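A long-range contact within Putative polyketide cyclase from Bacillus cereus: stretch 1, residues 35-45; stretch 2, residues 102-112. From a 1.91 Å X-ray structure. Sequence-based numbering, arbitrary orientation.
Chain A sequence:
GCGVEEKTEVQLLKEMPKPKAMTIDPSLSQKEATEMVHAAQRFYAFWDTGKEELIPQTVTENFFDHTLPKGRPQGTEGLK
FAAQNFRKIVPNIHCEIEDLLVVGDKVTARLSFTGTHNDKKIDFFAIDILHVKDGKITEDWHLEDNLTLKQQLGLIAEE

Stretch 1 35-45: EMVHAAQRFYA
Stretch 2 (102-112) VVGDKVTARLS

A helix packed on a β-hairpin illustrates how complementary shape brings distant parts of a chain into contact. In this putative polyketide cyclase, residues 35-45 form part of a longer helix, while residues 102-103 and 106-112 are strands linked by a type II' turn from Val103 to Lys106. Paired hydrogen bonds close the turn, Val103 N to Lys106 O at 3.0 Å and Lys106 N to Val103 O at 2.9 Å; Gly104 adopts phi/psi 57/-121, a positive phi that favours glycine, and Asp105 -110/19. The helix, mostly near -65/-40 with Tyr44 at -77/-24, and held by i to i+4 bonds such as Ala40 N to Met36 O (3.1 Å), crosses strand 106-112 at -42°, the axes approaching to 9.4 Å. In register, the CA atoms of Met36 and Val107 lie 7.2 Å apart, those of Tyr44 and Leu111 8.6 Å.

Residues 106-112 are extended (phi -104° to -129°, psi 123° to 152°), so alternation points Val107, Ala109 and Leu111 toward the helix, Thr108 and Arg110 away; Val102 (t) also points toward it. Met36, a selenomethionine (m, t, p), is the main bump, its end filling a hollow formed by Val102, the turn backbone and Val107. Its SE lies 3.9 Å from Val102 CG1; its CE lies 3.2 Å from Gly104 O, 3.4 Å from both Asp105 C and Lys106 N, and 4.0 Å from Val107 CG2, all van der Waals contacts. Val37 (t) adds a flanking contact, CG2 to Val102 CG2 at 4.1 Å. One helical turn beyond Met36, the short side chain of Ala40 meets Val107 (t), CB to CG1 at 4.3 Å.

A further turn along, Tyr44 (m, chi2 -69°) lays its ring against the strand. Leu111 (m, m) sets CD1 over one face, 3.5 Å from the ring centroid and 8° off the normal, a CH-π contact. Ala109 CB packs obliquely against the phenol end, 3.5 Å from Tyr44 OH and 3.6 Å from Tyr44 CE2. No hydrogen bond crosses the interface, which buries 407 Å², both sides summed, through largely apolar packing; the tyrosine hydroxyl is satisfied elsewhere in the structure.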

# COMPACT_ATOMS: atom_id res chain seq x y z
N GLU A 35 15.65 5.37 -13.62
CA GLU A 35 15.07 4.20 -14.24
C GLU A 35 13.93 3.55 -13.39
O GLU A 35 12.99 2.97 -13.92
CB GLU A 35 16.17 3.23 -14.66
CG GLU A 35 16.78 2.49 -13.51
CD GLU A 35 18.13 1.86 -13.85
OE1 GLU A 35 18.59 1.97 -15.00
OE2 GLU A 35 18.73 1.22 -12.92
N MSE A 36 14.00 3.68 -12.08
CA MSE A 36 12.93 3.22 -11.21
C MSE A 36 11.69 4.10 -11.33
O MSE A 36 10.56 3.59 -11.42
CB MSE A 36 13.45 3.16 -9.77
CG MSE A 36 14.46 2.08 -9.59
SE MSE A 36 15.38 2.19 -7.90
CE MSE A 36 14.09 1.16 -6.77
N VAL A 37 11.88 5.42 -11.36
CA VAL A 37 10.72 6.34 -11.50
C VAL A 37 10.07 6.14 -12.87
O VAL A 37 8.85 6.06 -12.97
CB VAL A 37 11.13 7.81 -11.27
CG1 VAL A 37 10.05 8.74 -11.71
CG2 VAL A 37 11.47 8.04 -9.78
N HIS A 38 10.88 6.00 -13.92
CA HIS A 38 10.37 5.81 -15.27
C HIS A 38 9.60 4.49 -15.39
O HIS A 38 8.61 4.44 -16.08
CB HIS A 38 11.52 5.86 -16.27
CG HIS A 38 12.01 7.25 -16.53
ND1 HIS A 38 12.94 7.54 -17.51
CD2 HIS A 38 11.66 8.43 -15.97
CE1 HIS A 38 13.16 8.85 -17.50
NE2 HIS A 38 12.38 9.41 -16.58
N ALA A 39 10.04 3.44 -14.72
CA ALA A 39 9.29 2.17 -14.78
C ALA A 39 7.93 2.38 -14.15
O ALA A 39 6.90 1.90 -14.64
CB ALA A 39 10.07 1.05 -14.06
N ALA A 40 7.91 3.10 -13.05
CA ALA A 40 6.63 3.41 -12.38
C ALA A 40 5.75 4.23 -13.28
O ALA A 40 4.58 3.93 -13.40
CB ALA A 40 6.87 4.15 -11.09
N GLN A 41 6.31 5.24 -13.95
CA GLN A 41 5.52 6.07 -14.84
C GLN A 41 4.89 5.25 -15.98
O GLN A 41 3.71 5.43 -16.31
CB GLN A 41 6.34 7.20 -15.41
CG GLN A 41 6.63 8.34 -14.47
CD GLN A 41 7.21 9.50 -15.22
OE1 GLN A 41 8.45 9.62 -15.39
NE2 GLN A 41 6.33 10.39 -15.67
N ARG A 42 5.68 4.34 -16.56
CA ARG A 42 5.19 3.51 -17.67
C ARG A 42 4.15 2.55 -17.18
O ARG A 42 3.22 2.26 -17.89
CB ARG A 42 6.31 2.71 -18.33
CG ARG A 42 7.29 3.54 -19.13
CD ARG A 42 8.25 2.69 -19.95
NE ARG A 42 9.29 3.51 -20.59
CZ ARG A 42 10.49 3.79 -20.06
NH1 ARG A 42 10.89 3.30 -18.89
NH2 ARG A 42 11.34 4.54 -20.74
N PHE A 43 4.33 2.00 -15.99
CA PHE A 43 3.39 1.08 -15.41
C PHE A 43 2.05 1.80 -15.19
O PHE A 43 1.00 1.26 -15.56
CB PHE A 43 3.94 0.49 -14.09
CG PHE A 43 3.20 -0.75 -13.60
CD1 PHE A 43 3.12 -1.89 -14.39
CD2 PHE A 43 2.69 -0.80 -12.31
CE1 PHE A 43 2.46 -3.04 -13.91
CE2 PHE A 43 2.09 -1.98 -11.83
CZ PHE A 43 1.98 -3.07 -12.63
N TYR A 44 2.06 3.00 -14.62
CA TYR A 44 0.78 3.72 -14.44
C TYR A 44 0.25 4.35 -15.75
O TYR A 44 -0.97 4.52 -15.87
CB TYR A 44 0.75 4.63 -13.19
CG TYR A 44 1.07 3.75 -12.02
CD1 TYR A 44 0.17 2.77 -11.60
CD2 TYR A 44 2.32 3.78 -11.43
CE1 TYR A 44 0.50 1.83 -10.62
CE2 TYR A 44 2.65 2.87 -10.41
CZ TYR A 44 1.73 1.91 -10.02
OH TYR A 44 2.07 1.00 -9.06
N ALA A 45 1.11 4.64 -16.72
CA ALA A 45 0.64 4.97 -18.09
C ALA A 45 -0.17 3.81 -18.68
O ALA A 45 -1.20 4.02 -19.31
CB ALA A 45 1.79 5.36 -19.03
N VAL A 102 10.90 5.83 -3.30
CA VAL A 102 11.93 5.04 -4.03
C VAL A 102 13.13 4.72 -3.14
O VAL A 102 13.81 5.61 -2.71
CB VAL A 102 12.35 5.76 -5.32
CG1 VAL A 102 13.30 4.90 -6.10
CG2 VAL A 102 11.07 6.15 -6.19
N VAL A 103 13.39 3.43 -2.88
CA VAL A 103 14.47 3.05 -1.96
C VAL A 103 14.98 1.67 -2.24
O VAL A 103 14.20 0.76 -2.49
CB VAL A 103 14.01 3.18 -0.48
CG1 VAL A 103 12.86 2.18 -0.10
CG2 VAL A 103 15.24 3.07 0.50
N GLY A 104 16.30 1.51 -2.26
CA GLY A 104 16.92 0.22 -2.58
C GLY A 104 16.44 -0.23 -3.97
O GLY A 104 16.62 0.49 -4.90
N ASP A 105 15.81 -1.41 -4.07
CA ASP A 105 15.27 -1.91 -5.32
C ASP A 105 13.74 -1.89 -5.34
O ASP A 105 13.15 -2.55 -6.18
CB ASP A 105 15.71 -3.35 -5.53
CG ASP A 105 17.17 -3.47 -5.77
OD1 ASP A 105 17.77 -2.52 -6.32
OD2 ASP A 105 17.71 -4.54 -5.41
N LYS A 106 13.12 -1.10 -4.45
CA LYS A 106 11.67 -1.10 -4.26
C LYS A 106 11.07 0.28 -4.52
O LYS A 106 11.69 1.33 -4.28
CB LYS A 106 11.32 -1.60 -2.84
CG LYS A 106 11.68 -3.08 -2.51
CD LYS A 106 10.53 -4.02 -2.53
CE LYS A 106 10.98 -5.48 -2.26
NZ LYS A 106 11.27 -5.87 -0.85
N VAL A 107 9.86 0.28 -5.08
CA VAL A 107 9.11 1.52 -5.30
C VAL A 107 7.72 1.33 -4.70
O VAL A 107 7.06 0.35 -4.99
CB VAL A 107 8.96 1.85 -6.82
CG1 VAL A 107 8.06 3.12 -7.04
CG2 VAL A 107 10.28 2.09 -7.45
N THR A 108 7.27 2.26 -3.86
CA THR A 108 5.89 2.25 -3.40
C THR A 108 5.17 3.34 -4.15
O THR A 108 5.67 4.46 -4.18
CB THR A 108 5.79 2.58 -1.93
OG1 THR A 108 6.61 1.65 -1.18
CG2 THR A 108 4.32 2.51 -1.49
N ALA A 109 4.03 3.00 -4.74
CA ALA A 109 3.19 3.99 -5.40
C ALA A 109 1.83 4.04 -4.73
O ALA A 109 1.24 2.98 -4.44
CB ALA A 109 3.00 3.65 -6.95
N ARG A 110 1.34 5.27 -4.50
CA ARG A 110 -0.02 5.46 -4.07
C ARG A 110 -0.77 6.10 -5.23
O ARG A 110 -0.40 7.19 -5.71
CB ARG A 110 -0.10 6.35 -2.82
CG ARG A 110 -1.49 6.64 -2.33
CD ARG A 110 -1.50 7.31 -0.93
NE ARG A 110 -0.91 8.65 -0.90
CZ ARG A 110 -1.54 9.76 -1.24
NH1 ARG A 110 -2.76 9.73 -1.73
NH2 ARG A 110 -0.91 10.92 -1.13
N LEU A 111 -1.83 5.44 -5.65
CA LEU A 111 -2.60 5.84 -6.84
C LEU A 111 -3.99 6.37 -6.54
O LEU A 111 -4.57 6.05 -5.49
CB LEU A 111 -2.74 4.64 -7.77
CG LEU A 111 -1.47 3.95 -8.31
CD1 LEU A 111 -0.32 4.95 -8.78
CD2 LEU A 111 -0.92 2.84 -7.37
N SER A 112 -4.49 7.25 -7.42
CA SER A 112 -5.89 7.68 -7.38
C SER A 112 -6.50 7.29 -8.73
O SER A 112 -5.87 7.48 -9.78
CB SER A 112 -6.04 9.18 -7.08
OG SER A 112 -5.20 9.93 -7.92